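Local coordinates for 401aa long hypothetical glucose-1-phosphate thymidylyltransferase (Sulfolobus tokodaii, PDB 2GGO), which is a bifunctional enzyme of UDP-N-acetylglucosamine and UDP-N-acetylgalactosamine synthesis that probably also transfers nucleotidyl groups to glucose 1-phosphate, at residues 264-275 with 282-293. Numbering follows the deposited sequence.
Sequences YIGKGSEIGPNS and ILVEKNKIGASV
Tyr-264 pairs with Ile-282 (CA to CA 4.7 Å) and Ile-271 with Ile-289 (CA to CA 4.8 Å) in parallel register, as expected for successive coils of the left-handed beta-helix built from hexapeptide repeats. The offset of 18 residues is one full turn of three hexapeptides. Leu-283 N donates to Tyr-264 O almost straight (2.8 Å, 178°), and Gly-272 N to Ile-289 O closes the second strand pair at 2.7 Å. Between the pairs the coil turns a corner, where Gly-266 to Ser-269 form a type II turn.

There Ser-269 OG, set beside its own backbone N (chi1 -71°), donates to Gly-266 O from above the carbonyl plane and accepts Asn-287 N at 3.2 Å. An alanine here would remove both bonds and is likely to leave Asn-287 N without this acceptor, weakening the tie between the two corners.

Inside the coil, Ile-271 CD1 meets Leu-283 CD1 tip to tip (3.7 Å) while lying alongside Ile-289; Leu-277 packs against both isoleucines. On the outer face Glu-270 and Lys-288 run side by side, yet OE1 of Glu-270 approaches the methylene carbons of Lys-288 and stays 4.4 Å from its NZ, beyond a salt bridge. At the far corner Ser-275 OG donates to Gly-290 O at 2.6 Å, standing 54° out of the carbonyl plane.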
loop_
_atom_site.group_PDB
_atom_site.type_symbol
_atom_site.label_atom_id
_atom_site.label_comp_id
_atom_site.label_asym_id
_atom_site.label_seq_id
_atom_site.Cartn_x
_atom_site.Cartn_y
_atom_site.Cartn_z
ATOM N N TYR A 264 -7.760 -10.351 11.825
ATOM C CA TYR A 264 -6.807 -11.254 11.229
ATOM C C TYR A 264 -5.648 -11.475 12.199
ATOM O O TYR A 264 -4.926 -10.507 12.562
ATOM C CB TYR A 264 -6.241 -10.619 9.955
ATOM C CG TYR A 264 -5.289 -11.526 9.222
ATOM C CD1 TYR A 264 -5.779 -12.557 8.431
ATOM C CD2 TYR A 264 -3.907 -11.385 9.333
ATOM C CE1 TYR A 264 -4.963 -13.365 7.753
ATOM C CE2 TYR A 264 -3.056 -12.274 8.655
ATOM C CZ TYR A 264 -3.614 -13.234 7.858
ATOM O OH TYR A 264 -2.830 -14.135 7.174
ATOM N N ILE A 265 -5.425 -12.733 12.603
ATOM C CA ILE A 265 -4.299 -13.057 13.485
ATOM C C ILE A 265 -3.201 -13.853 12.778
ATOM O O ILE A 265 -3.318 -15.045 12.623
ATOM C CB ILE A 265 -4.794 -13.762 14.799
ATOM C CG1 ILE A 265 -5.924 -12.905 15.417
ATOM C CG2 ILE A 265 -3.622 -14.045 15.738
ATOM C CD1 ILE A 265 -6.353 -13.216 16.752
ATOM N N GLY A 266 -2.114 -13.182 12.390
ATOM C CA GLY A 266 -1.060 -13.823 11.574
ATOM C C GLY A 266 -0.387 -15.005 12.245
ATOM O O GLY A 266 -0.491 -15.185 13.433
ATOM N N LYS A 267 0.360 -15.801 11.492
ATOM C CA LYS A 267 0.920 -17.048 12.027
ATOM C C LYS A 267 2.003 -16.853 13.082
ATOM O O LYS A 267 2.803 -15.946 13.004
ATOM C CB LYS A 267 1.402 -17.983 10.889
ATOM C CG LYS A 267 2.414 -17.428 9.942
ATOM C CD LYS A 267 2.717 -18.465 8.787
ATOM C CE LYS A 267 1.623 -18.498 7.670
ATOM N NZ LYS A 267 0.720 -19.705 7.801
ATOM N N GLY A 268 2.008 -17.699 14.083
ATOM C CA GLY A 268 3.029 -17.574 15.078
ATOM C C GLY A 268 2.713 -16.474 16.083
ATOM O O GLY A 268 3.521 -16.189 16.941
ATOM N N SER A 269 1.539 -15.864 16.006
ATOM C CA SER A 269 1.169 -14.836 16.961
ATOM C C SER A 269 0.931 -15.368 18.368
ATOM O O SER A 269 0.593 -16.525 18.545
ATOM C CB SER A 269 -0.035 -14.074 16.475
ATOM O OG SER A 269 0.416 -13.272 15.376
ATOM N N GLU A 270 1.180 -14.526 19.372
ATOM C CA GLU A 270 0.918 -14.894 20.741
ATOM C C GLU A 270 0.092 -13.766 21.345
ATOM O O GLU A 270 0.572 -12.667 21.475
ATOM C CB GLU A 270 2.231 -15.089 21.466
ATOM C CG GLU A 270 2.100 -15.472 22.927
ATOM C CD GLU A 270 3.461 -15.823 23.565
ATOM O OE1 GLU A 270 4.396 -14.991 23.528
ATOM O OE2 GLU A 270 3.591 -16.957 24.114
ATOM N N ILE A 271 -1.168 -14.059 21.654
ATOM C CA ILE A 271 -2.140 -13.053 22.070
ATOM C C ILE A 271 -2.521 -13.402 23.477
ATOM O O ILE A 271 -2.710 -14.562 23.783
ATOM C CB ILE A 271 -3.444 -13.103 21.213
ATOM C CG1 ILE A 271 -3.106 -13.126 19.739
ATOM C CG2 ILE A 271 -4.336 -11.848 21.497
ATOM C CD1 ILE A 271 -2.366 -11.877 19.345
ATOM N N GLY A 272 -2.626 -12.405 24.346
ATOM C CA GLY A 272 -3.107 -12.655 25.678
ATOM C C GLY A 272 -2.033 -12.850 26.740
ATOM O O GLY A 272 -0.817 -12.738 26.460
ATOM N N PRO A 273 -2.461 -13.079 27.969
ATOM C CA PRO A 273 -3.859 -13.216 28.411
ATOM C C PRO A 273 -4.549 -11.864 28.518
ATOM O O PRO A 273 -3.855 -10.867 28.552
ATOM C CB PRO A 273 -3.706 -13.792 29.810
ATOM C CG PRO A 273 -2.403 -13.288 30.282
ATOM C CD PRO A 273 -1.518 -13.189 29.095
ATOM N N ASN A 274 -5.884 -11.824 28.529
ATOM C CA ASN A 274 -6.570 -10.589 28.861
ATOM C C ASN A 274 -6.256 -9.502 27.840
ATOM O O ASN A 274 -6.087 -8.341 28.158
ATOM C CB ASN A 274 -6.152 -10.163 30.265
ATOM C CG ASN A 274 -6.609 -11.161 31.354
ATOM O OD1 ASN A 274 -7.674 -11.772 31.217
ATOM N ND2 ASN A 274 -5.798 -11.331 32.440
ATOM N N SER A 275 -6.158 -9.888 26.584
ATOM C CA SER A 275 -6.088 -8.936 25.495
ATOM C C SER A 275 -7.469 -8.626 24.914
ATOM O O SER A 275 -8.381 -9.434 25.002
ATOM C CB SER A 275 -5.237 -9.475 24.398
ATOM O OG SER A 275 -3.924 -9.639 24.847
ATOM N N ILE A 282 -5.422 -6.254 12.399
ATOM C CA ILE A 282 -4.702 -7.088 11.454
ATOM C C ILE A 282 -3.307 -7.317 11.967
ATOM O O ILE A 282 -2.488 -6.420 11.972
ATOM C CB ILE A 282 -4.725 -6.424 9.984
ATOM C CG1 ILE A 282 -6.167 -6.529 9.406
ATOM C CG2 ILE A 282 -3.657 -7.016 8.996
ATOM C CD1 ILE A 282 -6.665 -5.141 8.956
ATOM N N LEU A 283 -3.011 -8.516 12.453
ATOM C CA LEU A 283 -1.641 -8.739 12.886
ATOM C C LEU A 283 -0.998 -9.572 11.826
ATOM O O LEU A 283 -1.396 -10.748 11.704
ATOM C CB LEU A 283 -1.622 -9.528 14.203
ATOM C CG LEU A 283 -2.576 -8.850 15.203
ATOM C CD1 LEU A 283 -2.952 -9.791 16.391
ATOM C CD2 LEU A 283 -1.928 -7.600 15.678
ATOM N N VAL A 284 -0.026 -9.039 11.086
ATOM C CA VAL A 284 0.392 -9.745 9.857
ATOM C C VAL A 284 1.101 -11.087 10.064
ATOM O O VAL A 284 0.837 -12.046 9.347
ATOM C CB VAL A 284 1.111 -8.900 8.780
ATOM C CG1 VAL A 284 0.714 -7.450 8.748
ATOM C CG2 VAL A 284 2.588 -9.149 8.691
ATOM N N GLU A 285 1.953 -11.175 11.069
ATOM C CA GLU A 285 2.738 -12.363 11.301
ATOM C C GLU A 285 3.538 -12.228 12.604
ATOM O O GLU A 285 4.246 -11.232 12.792
ATOM C CB GLU A 285 3.740 -12.492 10.155
ATOM C CG GLU A 285 4.797 -13.531 10.352
ATOM C CD GLU A 285 5.801 -13.557 9.209
ATOM O OE1 GLU A 285 5.786 -12.655 8.335
ATOM O OE2 GLU A 285 6.622 -14.486 9.189
ATOM N N LYS A 286 3.471 -13.254 13.444
ATOM C CA LYS A 286 4.377 -13.364 14.570
ATOM C C LYS A 286 4.358 -12.152 15.510
ATOM O O LYS A 286 5.419 -11.577 15.849
ATOM C CB LYS A 286 5.795 -13.594 14.048
ATOM C CG LYS A 286 6.033 -15.039 13.711
ATOM C CD LYS A 286 7.440 -15.242 13.258
ATOM C CE LYS A 286 7.606 -16.627 12.642
ATOM N NZ LYS A 286 8.856 -16.563 11.808
ATOM N N ASN A 287 3.148 -11.769 15.926
ATOM C CA ASN A 287 2.990 -10.555 16.687
ATOM C C ASN A 287 2.733 -10.939 18.101
ATOM O O ASN A 287 2.218 -12.004 18.342
ATOM C CB ASN A 287 1.831 -9.736 16.151
ATOM C CG ASN A 287 2.085 -9.218 14.782
ATOM O OD1 ASN A 287 2.844 -8.290 14.569
ATOM N ND2 ASN A 287 1.451 -9.816 13.817
ATOM N N LYS A 288 3.203 -10.128 19.036
ATOM C CA LYS A 288 2.832 -10.311 20.424
ATOM C C LYS A 288 1.952 -9.155 20.866
ATOM O O LYS A 288 2.321 -7.972 20.664
ATOM C CB LYS A 288 4.036 -10.533 21.349
ATOM C CG LYS A 288 3.600 -10.758 22.873
ATOM C CD LYS A 288 4.336 -11.918 23.537
ATOM C CE LYS A 288 3.737 -12.401 24.853
ATOM N NZ LYS A 288 3.393 -11.208 25.577
ATOM N N ILE A 289 0.773 -9.524 21.362
ATOM C CA ILE A 289 -0.255 -8.637 21.931
ATOM C C ILE A 289 -0.531 -9.224 23.313
ATOM O O ILE A 289 -1.144 -10.317 23.406
ATOM C CB ILE A 289 -1.549 -8.593 21.066
ATOM C CG1 ILE A 289 -1.272 -8.181 19.625
ATOM C CG2 ILE A 289 -2.584 -7.662 21.676
ATOM C CD1 ILE A 289 -0.766 -6.785 19.374
ATOM N N GLY A 290 -0.110 -8.495 24.361
ATOM C CA GLY A 290 -0.085 -8.914 25.808
ATOM C C GLY A 290 -1.245 -8.512 26.658
ATOM O O GLY A 290 -2.262 -8.079 26.142
ATOM N N ALA A 291 -1.097 -8.612 27.970
ATOM C CA ALA A 291 -2.197 -8.386 28.894
ATOM C C ALA A 291 -2.465 -6.921 28.988
ATOM O O ALA A 291 -1.503 -6.126 29.107
ATOM C CB ALA A 291 -1.875 -8.952 30.251
ATOM N N SER A 292 -3.752 -6.574 29.043
ATOM C CA SER A 292 -4.204 -5.198 29.007
ATOM C C SER A 292 -3.761 -4.410 27.827
ATOM O O SER A 292 -3.482 -3.198 27.991
ATOM C CB SER A 292 -3.806 -4.425 30.268
ATOM O OG SER A 292 -4.210 -5.041 31.478
ATOM N N VAL A 293 -3.690 -5.055 26.657
ATOM C CA VAL A 293 -3.401 -4.378 25.406
ATOM C C VAL A 293 -4.646 -4.403 24.542
ATOM O O VAL A 293 -5.288 -5.465 24.351
ATOM C CB VAL A 293 -2.178 -5.010 24.675
ATOM C CG1 VAL A 293 -1.990 -4.395 23.293
ATOM C CG2 VAL A 293 -0.948 -4.877 25.514
HETATM O O HOH W 1 0.463 -14.864 8.725
HETATM O O HOH W 2 4.528 -14.200 18.565
#